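Local coordinates for ferulic acid esterase, AmCE1/Fae1A (Anaeromyces mucronatus, PDB 5CXX), which probably hydrolyses feruloyl esters, releasing ferulic acid, as an esterase of the alpha/beta-hydrolase fold, at residues H63-S67 with Y118-Y122. Residues are numbered along the deposited sequence; the frame is centred on the assembly and turned at random.
With FER (3-(4-hydroxy-3-methoxyphenyl)-2-propenoic acid), chain D.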
loop_
_atom_site.group_PDB
_atom_site.type_symbol
_atom_site.label_atom_id
_atom_site.label_comp_id
_atom_site.label_asym_id
_atom_site.label_seq_id
_atom_site.Cartn_x
_atom_site.Cartn_y
_atom_site.Cartn_z
ATOM N N HIS A 63 -5.292 -0.076 3.779
ATOM C CA HIS A 63 -6.649 -0.276 3.315
ATOM C C HIS A 63 -7.285 0.929 2.658
ATOM O O HIS A 63 -6.719 2.030 2.617
ATOM C CB HIS A 63 -7.493 -0.685 4.542
ATOM C CG HIS A 63 -7.584 0.391 5.611
ATOM N ND1 HIS A 63 -8.380 1.512 5.461
ATOM C CD2 HIS A 63 -6.995 0.492 6.828
ATOM C CE1 HIS A 63 -8.282 2.269 6.556
ATOM N NE2 HIS A 63 -7.440 1.678 7.397
ATOM N N GLY A 64 -8.495 0.720 2.156
ATOM C CA GLY A 64 -9.229 1.767 1.472
ATOM C C GLY A 64 -10.188 2.566 2.353
ATOM O O GLY A 64 -10.199 2.471 3.609
ATOM N N LEU A 65 -10.990 3.379 1.688
ATOM C CA LEU A 65 -11.888 4.265 2.394
ATOM C C LEU A 65 -12.865 3.426 3.217
ATOM O O LEU A 65 -13.322 2.360 2.790
ATOM C CB LEU A 65 -12.701 5.126 1.370
ATOM C CG LEU A 65 -13.148 6.505 1.776
ATOM C CD1 LEU A 65 -11.928 7.401 2.031
ATOM C CD2 LEU A 65 -14.112 7.040 0.708
ATOM N N MET A 66 -13.219 3.921 4.377
ATOM C CA MET A 66 -14.276 3.277 5.194
ATOM C C MET A 66 -13.899 1.874 5.713
ATOM O O MET A 66 -14.739 1.111 6.171
ATOM C CB MET A 66 -15.635 3.218 4.468
ATOM C CG MET A 66 -15.918 4.584 3.730
ATOM S SD MET A 66 -17.554 4.571 3.247
ATOM C CE MET A 66 -17.493 5.962 2.028
ATOM N N SER A 67 -12.610 1.547 5.639
ATOM C CA SER A 67 -12.048 0.261 6.143
ATOM C C SER A 67 -11.186 0.518 7.361
ATOM O O SER A 67 -11.126 1.679 7.825
ATOM C CB SER A 67 -11.237 -0.428 5.032
ATOM O OG SER A 67 -12.212 -0.796 4.058
ATOM N N TYR A 118 -13.628 13.906 5.389
ATOM C CA TYR A 118 -13.174 12.557 5.768
ATOM C C TYR A 118 -11.825 12.196 5.080
ATOM O O TYR A 118 -10.910 11.593 5.671
ATOM C CB TYR A 118 -14.294 11.507 5.443
ATOM C CG TYR A 118 -13.937 10.082 5.830
ATOM C CD1 TYR A 118 -13.747 9.743 7.183
ATOM C CD2 TYR A 118 -13.896 9.071 4.874
ATOM C CE1 TYR A 118 -13.407 8.444 7.525
ATOM C CE2 TYR A 118 -13.600 7.767 5.210
ATOM C CZ TYR A 118 -13.347 7.457 6.551
ATOM O OH TYR A 118 -13.001 6.138 6.867
ATOM N N TYR A 119 -11.668 12.603 3.799
ATOM C CA TYR A 119 -10.401 12.318 3.146
ATOM C C TYR A 119 -9.189 12.892 3.848
ATOM O O TYR A 119 -8.099 12.288 3.733
ATOM C CB TYR A 119 -10.449 12.875 1.706
ATOM C CG TYR A 119 -11.631 12.446 0.865
ATOM C CD1 TYR A 119 -12.317 11.236 1.063
ATOM C CD2 TYR A 119 -12.035 13.249 -0.210
ATOM C CE1 TYR A 119 -13.396 10.884 0.274
ATOM C CE2 TYR A 119 -13.091 12.855 -1.023
ATOM C CZ TYR A 119 -13.756 11.690 -0.776
ATOM O OH TYR A 119 -14.840 11.354 -1.564
ATOM N N LYS A 120 -9.344 14.066 4.477
ATOM C CA LYS A 120 -8.184 14.714 5.140
ATOM C C LYS A 120 -7.481 13.780 6.137
ATOM O O LYS A 120 -6.271 13.862 6.337
ATOM C CB LYS A 120 -8.620 15.978 5.876
ATOM C CG LYS A 120 -9.013 17.102 4.866
ATOM C CD LYS A 120 -9.463 18.307 5.690
ATOM C CE LYS A 120 -9.992 19.432 4.758
ATOM N NZ LYS A 120 -10.586 20.508 5.596
ATOM N N GLY A 121 -8.253 12.910 6.798
ATOM C CA GLY A 121 -7.660 11.957 7.738
ATOM C C GLY A 121 -6.758 10.923 7.092
ATOM O O GLY A 121 -5.739 10.520 7.697
ATOM N N TYR A 122 -7.052 10.565 5.852
ATOM C CA TYR A 122 -6.169 9.705 5.100
ATOM C C TYR A 122 -4.926 10.476 4.651
ATOM O O TYR A 122 -3.795 9.947 4.654
ATOM C CB TYR A 122 -6.911 9.096 3.831
ATOM C CG TYR A 122 -7.911 8.048 4.273
ATOM C CD1 TYR A 122 -9.148 8.422 4.812
ATOM C CD2 TYR A 122 -7.583 6.664 4.133
ATOM C CE1 TYR A 122 -10.052 7.412 5.269
ATOM C CE2 TYR A 122 -8.499 5.669 4.569
ATOM C CZ TYR A 122 -9.670 6.061 5.145
ATOM O OH TYR A 122 -10.575 5.080 5.591
HETATM C C4 FER D . -13.770 9.210 -4.472
HETATM C C5 FER D . -14.268 7.921 -4.820
HETATM C C6 FER D . -13.766 6.815 -4.198
HETATM C C3 FER D . -12.707 9.297 -3.554
HETATM C C2 FER D . -12.209 8.202 -2.901
HETATM C C1 FER D . -12.716 6.958 -3.231
HETATM C C10 FER D . -11.090 10.607 -2.577
HETATM C C7 FER D . -12.185 5.772 -2.501
HETATM C C8 FER D . -12.785 4.570 -2.458
HETATM C C9 FER D . -12.112 3.451 -1.666
HETATM O O1 FER D . -11.026 3.618 -1.027
HETATM O O2 FER D . -12.686 2.331 -1.625
HETATM O O4 FER D . -14.192 10.380 -5.027
HETATM O O3 FER D . -12.294 10.578 -3.336
#
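Leu65 packs into three tyrosines of helix 116-123, and its CD1 sits over one face of the Tyr122 ring, 4.1 Å from the centroid and 25° off the normal, a CH-pi contact. Leu65 CD1 also comes within 3.6 Å of Tyr118 CE2, while the other methyl, CD2, meets the edge of the Tyr119 ring. The leucine's first torsion turns CG roughly opposite the backbone N, which carries both methyls to the helix and keeps CB near FER O1.

The polar contacts gather at the hydroxyl ends of Tyr118 and Tyr122. Tyr122 OH donates to Tyr118 OH at 2.9 Å, and Met66 N gives Tyr118 OH a weak, bent bond (134°) from near the ring plane. Gly64 O accepts from both His63 ND1 (2.8 Å), which lies in the carbonyl plane on a lone pair, and Ser67 N, the latter closing a type II turn. Tyr122 OH lies at the edge of the His63 ring, in its plane.

Ligand contacts come from both segments. Leu65 N donates a nearly straight hydrogen bond to FER O1 (2.7 Å, 172°), and the methoxy carbon C10 lies 3.3 Å above the centre of the Tyr119 ring, whose OH is hydrogen-bonded to Ser193 OG. Were Tyr119 replaced by alanine, the methoxy carbon would probably lose the ring face it rests on, Leu65 CD2 its edge contact and Ser193 this hydrogen-bond partner.

The loop follows strand 58-62 of an alpha/beta-hydrolase sheet; the Leu65 amide, together with Met157 N, which also bonds the ligand, is consistent with the oxyanion hole of this fold, beside a feruloyl pocket walled by Tyr119.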